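Local atomic coordinates of suppressor of RNA silencing p3 (Rice hoja blanca virus, PDB entry 3AJF), a protein that suppresses RNA-mediated gene silencing in the host, presumably by binding double-stranded RNA, and forms a homodimer. Residues S21-I26 with H37-M42; W61-K66 with L75-L80. All coordinates share one frame; numbering follows the deposited sequence.

In the fold
Both contacts join neighbouring helices of the helical domain of p3, and both are buried. They lie on opposite sides of the chain's centre, their own centres about 14 Å apart. Contact 1 packs helix 17-30 against helix 36-44 with three phenylalanine rings. Contact 2 packs helix 49-64 against helix 74-85 with aliphatic side chains and one threonine. Neither has a hydrogen bond across it. Met62 ties them together: its SE lies 3.8 Å from Phe23 CA. Contact 1 stays within one chain, with no other chain of the assembly touching its segments. Contact 2 is also met by the second subunit of the homodimer.

Contact 1: residues S21-I26 with H37-M42; sequences SLFFDI and HMFLQM
With CG anti to the backbone N in all three residues, Phe23, Phe24 and Phe39 (chi1 -175° in Phe39) bring their rings together between two helices. Phe39 reaches across from helix 36-44. Phe23 and Phe24 are successive residues on helix 17-30, and they meet the Phe39 ring in different ways. Phe39 turns its edge to the face of Phe23, a T-shaped pair with planes at 87° and centroids 5.5 Å apart. The touching atoms are Phe39 CE1 and CZ, with Phe39 CZ 4.0 Å from Phe23 CD2. Phe24 comes over a face of Phe39. Phe24 CB sits above the ring centre, 3.9 Å from the Phe39 centroid, as a CH-pi contact almost on the ring normal. Beyond CB, the Phe24 ring tilts to make an offset edge-to-face pair, its edge toward Phe39 and the planes at 66°. Phe24 CD1 lies 3.5 Å from Phe39 CG at the root of that ring. Phe39 thus offers an edge to one neighbour and a face to the other. Phe23 and Phe39 are buried, and Phe24 is partly exposed. Phe55 of helix 49-64 also meets the Phe23 ring, and Ala59 touches that side chain. The result is an aromatic cluster in an interhelical interface, joining helices 17-30 and 36-44 within the helical domain.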
loop_
_atom_site.group_PDB
_atom_site.type_symbol
_atom_site.label_atom_id
_atom_site.label_comp_id
_atom_site.label_asym_id
_atom_site.label_seq_id
_atom_site.Cartn_x
_atom_site.Cartn_y
_atom_site.Cartn_z
ATOM N N SER A 21 4.455 -7.951 14.985
ATOM C CA SER A 21 4.238 -9.377 15.211
ATOM C C SER A 21 2.929 -9.854 14.627
ATOM O O SER A 21 2.866 -10.951 14.044
ATOM C CB SER A 21 4.212 -9.690 16.709
ATOM O OG SER A 21 5.464 -9.388 17.261
ATOM N N LEU A 22 1.867 -9.078 14.855
ATOM C CA LEU A 22 0.545 -9.442 14.340
ATOM C C LEU A 22 0.540 -9.478 12.797
ATOM O O LEU A 22 -0.023 -10.412 12.203
ATOM C CB LEU A 22 -0.508 -8.455 14.851
ATOM C CG LEU A 22 -1.937 -8.656 14.337
ATOM C CD1 LEU A 22 -2.517 -10.027 14.818
ATOM C CD2 LEU A 22 -2.811 -7.468 14.718
ATOM N N PHE A 23 1.184 -8.474 12.187
ATOM C CA PHE A 23 1.319 -8.331 10.713
ATOM C C PHE A 23 2.037 -9.589 10.218
ATOM O O PHE A 23 1.512 -10.290 9.338
ATOM C CB PHE A 23 2.107 -7.039 10.414
ATOM C CG PHE A 23 2.321 -6.705 8.942
ATOM C CD1 PHE A 23 1.672 -7.381 7.899
ATOM C CD2 PHE A 23 3.161 -5.632 8.619
ATOM C CE1 PHE A 23 1.901 -7.031 6.572
ATOM C CE2 PHE A 23 3.375 -5.253 7.276
ATOM C CZ PHE A 23 2.741 -5.964 6.251
ATOM N N PHE A 24 3.183 -9.913 10.820
ATOM C CA PHE A 24 3.926 -11.086 10.385
ATOM C C PHE A 24 3.076 -12.384 10.490
ATOM O O PHE A 24 3.060 -13.227 9.576
ATOM C CB PHE A 24 5.231 -11.272 11.176
ATOM C CG PHE A 24 5.920 -12.563 10.833
ATOM C CD1 PHE A 24 6.476 -12.734 9.569
ATOM C CD2 PHE A 24 5.900 -13.650 11.720
ATOM C CE1 PHE A 24 7.069 -13.960 9.186
ATOM C CE2 PHE A 24 6.500 -14.883 11.372
ATOM C CZ PHE A 24 7.087 -15.025 10.091
ATOM N N ASP A 25 2.356 -12.533 11.599
ATOM C CA ASP A 25 1.554 -13.738 11.842
ATOM C C ASP A 25 0.481 -13.917 10.759
ATOM O O ASP A 25 0.245 -15.038 10.273
ATOM C CB ASP A 25 0.881 -13.657 13.201
ATOM C CG ASP A 25 1.817 -13.975 14.330
ATOM O OD1 ASP A 25 2.956 -14.421 14.055
ATOM O OD2 ASP A 25 1.419 -13.800 15.507
ATOM N N ILE A 26 -0.163 -12.807 10.407
ATOM C CA ILE A 26 -1.246 -12.812 9.427
ATOM C C ILE A 26 -0.666 -13.082 8.051
ATOM O O ILE A 26 -1.181 -13.921 7.323
ATOM C CB ILE A 26 -2.036 -11.471 9.506
ATOM C CG1 ILE A 26 -2.899 -11.487 10.778
ATOM C CG2 ILE A 26 -2.878 -11.235 8.258
ATOM C CD1 ILE A 26 -3.618 -10.170 11.133
ATOM N N HIS A 37 12.679 -14.421 8.077
ATOM C CA HIS A 37 13.813 -13.799 7.422
ATOM C C HIS A 37 13.352 -12.914 6.250
ATOM O O HIS A 37 13.834 -11.797 6.079
ATOM C CB HIS A 37 14.818 -14.852 6.975
ATOM C CG HIS A 37 15.899 -14.308 6.108
ATOM N ND1 HIS A 37 17.009 -13.675 6.620
ATOM C CD2 HIS A 37 16.041 -14.297 4.761
ATOM C CE1 HIS A 37 17.792 -13.293 5.624
ATOM N NE2 HIS A 37 17.226 -13.653 4.486
HETATM N N MSE A 38 12.416 -13.389 5.443
HETATM C CA MSE A 38 11.940 -12.565 4.345
HETATM C C MSE A 38 11.189 -11.350 4.867
HETATM O O MSE A 38 11.249 -10.269 4.267
HETATM C CB MSE A 38 11.050 -13.381 3.414
HETATM C CG MSE A 38 11.823 -14.545 2.780
HETATM SE SE MSE A 38 10.571 -15.679 1.819
HETATM C CE MSE A 38 9.365 -14.117 1.185
ATOM N N PHE A 39 10.475 -11.530 5.975
ATOM C CA PHE A 39 9.737 -10.423 6.603
ATOM C C PHE A 39 10.737 -9.345 7.038
ATOM O O PHE A 39 10.551 -8.156 6.725
ATOM C CB PHE A 39 8.888 -10.899 7.793
ATOM C CG PHE A 39 8.010 -9.821 8.391
ATOM C CD1 PHE A 39 6.777 -9.502 7.809
ATOM C CD2 PHE A 39 8.411 -9.126 9.543
ATOM C CE1 PHE A 39 5.959 -8.497 8.368
ATOM C CE2 PHE A 39 7.598 -8.124 10.102
ATOM C CZ PHE A 39 6.379 -7.804 9.514
ATOM N N LEU A 40 11.787 -9.750 7.761
ATOM C CA LEU A 40 12.820 -8.768 8.182
ATOM C C LEU A 40 13.547 -8.080 7.003
ATOM O O LEU A 40 13.786 -6.882 7.029
ATOM C CB LEU A 40 13.827 -9.367 9.170
ATOM C CG LEU A 40 13.198 -9.878 10.473
ATOM C CD1 LEU A 40 14.238 -10.652 11.301
ATOM C CD2 LEU A 40 12.559 -8.711 11.280
ATOM N N GLN A 41 13.888 -8.841 5.970
ATOM C CA GLN A 41 14.480 -8.241 4.774
ATOM C C GLN A 41 13.546 -7.186 4.159
ATOM O O GLN A 41 13.995 -6.126 3.740
ATOM C CB GLN A 41 14.788 -9.290 3.714
ATOM C CG GLN A 41 15.293 -8.651 2.410
ATOM C CD GLN A 41 16.610 -7.936 2.607
ATOM O OE1 GLN A 41 17.578 -8.535 3.079
ATOM N NE2 GLN A 41 16.660 -6.650 2.257
HETATM N N MSE A 42 12.251 -7.484 4.103
HETATM C CA MSE A 42 11.305 -6.541 3.538
HETATM C C MSE A 42 11.291 -5.262 4.383
HETATM O O MSE A 42 11.192 -4.146 3.858
HETATM C CB MSE A 42 9.924 -7.138 3.553
HETATM C CG MSE A 42 9.026 -6.496 2.643
HETATM SE SE MSE A 42 9.394 -7.167 0.884
HETATM C CE MSE A 42 9.062 -9.065 1.097
#

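Contact 2: residues W61-K66 with L75-L80; sequences WMLSHK and LPLTCL
Leu77 packs into the angle between Met62 and Leu63, and this is the dense part of the contact. One methyl does most of the work: Leu77 CD2 lies 3.8 Å from Met62 CE and 3.9 Å from Leu63 CG. Met62 CB also touches it. The selenomethionine chain bends at chi3 (67°), which curls CE round to the same methyl that CB meets. Its side chain crosses that of Leu77 at about a right angle, whereas Leu63 and Leu77 run past each other in opposite directions. Leu63 then spreads its two methyls beside Thr78. Leu63 CD1 and CD2 are each 3.7 Å from Thr78 OG1, an apolar approach to a hydroxyl whose hydrogen-bond partner is the Arg74 backbone O. That bond ties OG1 to its own helix.

The other side is looser. Helix 49-64 ends here, and the chain leaves helical geometry at His65. Across from it, the exposed Leu75 turns its side chain away from 61-66 at the start of the facing segment. The dimer partner reaches the packed part: Phe88 of the second subunit meets Leu63, and Ser85 of the second subunit meets Thr78. Away from the contact, Cys79 is joined to Cys10 by a disulfide, which fastens helix 74-85 to the strand 9-10. This is an apolar helix-helix interface between 49-64 and 74-85, one edge of which is packed against the second subunit of the homodimer.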
loop_
_atom_site.group_PDB
_atom_site.type_symbol
_atom_site.label_atom_id
_atom_site.label_comp_id
_atom_site.label_asym_id
_atom_site.label_seq_id
_atom_site.Cartn_x
_atom_site.Cartn_y
_atom_site.Cartn_z
ATOM N N TRP A 61 -5.314 -5.705 3.549
ATOM C CA TRP A 61 -6.390 -6.576 4.050
ATOM C C TRP A 61 -6.745 -6.300 5.524
ATOM O O TRP A 61 -7.927 -6.170 5.872
ATOM C CB TRP A 61 -6.113 -8.073 3.798
ATOM C CG TRP A 61 -7.185 -8.895 4.440
ATOM C CD1 TRP A 61 -8.370 -9.313 3.871
ATOM C CD2 TRP A 61 -7.188 -9.365 5.778
ATOM N NE1 TRP A 61 -9.102 -10.045 4.795
ATOM C CE2 TRP A 61 -8.405 -10.071 5.978
ATOM C CE3 TRP A 61 -6.269 -9.282 6.835
ATOM C CZ2 TRP A 61 -8.731 -10.676 7.199
ATOM C CZ3 TRP A 61 -6.596 -9.899 8.062
ATOM C CH2 TRP A 61 -7.828 -10.574 8.231
HETATM N N MSE A 62 -5.733 -6.197 6.380
HETATM C CA MSE A 62 -5.927 -5.914 7.806
HETATM C C MSE A 62 -6.659 -4.586 8.036
HETATM O O MSE A 62 -7.413 -4.448 9.016
HETATM C CB MSE A 62 -4.594 -5.874 8.546
HETATM C CG MSE A 62 -3.845 -7.192 8.642
HETATM SE SE MSE A 62 -1.954 -7.042 9.181
HETATM C CE MSE A 62 -2.034 -6.399 11.076
ATOM N N LEU A 63 -6.394 -3.588 7.184
ATOM C CA LEU A 63 -7.041 -2.277 7.316
ATOM C C LEU A 63 -8.449 -2.244 6.712
ATOM O O LEU A 63 -9.310 -1.476 7.162
ATOM C CB LEU A 63 -6.185 -1.190 6.652
ATOM C CG LEU A 63 -4.866 -0.881 7.361
ATOM C CD1 LEU A 63 -3.850 -0.146 6.438
ATOM C CD2 LEU A 63 -5.190 -0.071 8.623
ATOM N N SER A 64 -8.665 -3.028 5.671
ATOM C CA SER A 64 -9.897 -2.925 4.906
ATOM C C SER A 64 -10.937 -3.953 5.346
ATOM O O SER A 64 -12.133 -3.745 5.127
ATOM C CB SER A 64 -9.603 -3.064 3.411
ATOM O OG SER A 64 -9.089 -4.354 3.082
ATOM N N HIS A 65 -10.485 -5.067 5.927
ATOM C CA HIS A 65 -11.408 -6.198 6.196
ATOM C C HIS A 65 -11.450 -6.626 7.657
ATOM O O HIS A 65 -12.484 -7.095 8.125
ATOM C CB HIS A 65 -11.079 -7.418 5.336
ATOM C CG HIS A 65 -11.380 -7.234 3.885
ATOM N ND1 HIS A 65 -12.541 -7.682 3.298
ATOM C CD2 HIS A 65 -10.667 -6.644 2.903
ATOM C CE1 HIS A 65 -12.539 -7.363 2.014
ATOM N NE2 HIS A 65 -11.405 -6.741 1.749
ATOM N N LYS A 66 -10.331 -6.507 8.357
ATOM C CA LYS A 66 -10.203 -7.064 9.713
ATOM C C LYS A 66 -10.949 -6.196 10.711
ATOM O O LYS A 66 -10.502 -5.110 11.073
ATOM C CB LYS A 66 -8.730 -7.221 10.132
ATOM C CG LYS A 66 -8.520 -7.999 11.426
ATOM C CD LYS A 66 -7.032 -8.188 11.752
ATOM C CE LYS A 66 -6.815 -8.519 13.237
ATOM N NZ LYS A 66 -7.393 -9.847 13.557
ATOM N N LEU A 75 -3.143 3.902 12.533
ATOM C CA LEU A 75 -2.242 4.947 12.032
ATOM C C LEU A 75 -0.842 4.384 11.716
ATOM O O LEU A 75 -0.313 4.626 10.618
ATOM C CB LEU A 75 -2.179 6.141 13.001
ATOM C CG LEU A 75 -1.262 7.319 12.636
ATOM C CD1 LEU A 75 -1.536 7.808 11.210
ATOM C CD2 LEU A 75 -1.404 8.463 13.631
ATOM N N PRO A 76 -0.242 3.640 12.661
ATOM C CA PRO A 76 1.054 3.031 12.328
ATOM C C PRO A 76 1.007 2.032 11.162
ATOM O O PRO A 76 1.953 1.990 10.370
ATOM C CB PRO A 76 1.492 2.339 13.614
ATOM C CG PRO A 76 0.332 2.437 14.590
ATOM C CD PRO A 76 -0.646 3.427 14.070
ATOM N N LEU A 77 -0.071 1.259 11.040
ATOM C CA LEU A 77 -0.130 0.271 9.986
ATOM C C LEU A 77 -0.298 0.963 8.634
ATOM O O LEU A 77 0.309 0.563 7.644
ATOM C CB LEU A 77 -1.253 -0.739 10.249
ATOM C CG LEU A 77 -1.433 -1.893 9.261
ATOM C CD1 LEU A 77 -0.107 -2.646 9.051
ATOM C CD2 LEU A 77 -2.533 -2.828 9.766
ATOM N N THR A 78 -1.094 2.029 8.608
ATOM C CA THR A 78 -1.254 2.803 7.407
ATOM C C THR A 78 0.071 3.458 7.038
ATOM O O THR A 78 0.415 3.544 5.846
ATOM C CB THR A 78 -2.350 3.883 7.611
ATOM O OG1 THR A 78 -3.609 3.228 7.815
ATOM C CG2 THR A 78 -2.452 4.790 6.413
ATOM N N CYS A 79 0.803 3.929 8.044
ATOM C CA CYS A 79 2.144 4.481 7.819
ATOM C C CYS A 79 3.024 3.463 7.097
ATOM O O CYS A 79 3.696 3.801 6.114
ATOM C CB CYS A 79 2.845 4.902 9.144
ATOM S SG CYS A 79 4.390 5.846 8.871
ATOM N N LEU A 80 3.031 2.225 7.598
ATOM C CA LEU A 80 3.829 1.147 6.994
ATOM C C LEU A 80 3.433 0.918 5.519
ATOM O O LEU A 80 4.302 0.820 4.621
ATOM C CB LEU A 80 3.642 -0.143 7.806
ATOM C CG LEU A 80 4.180 -0.125 9.244
ATOM C CD1 LEU A 80 3.898 -1.476 9.961
ATOM C CD2 LEU A 80 5.687 0.212 9.229
#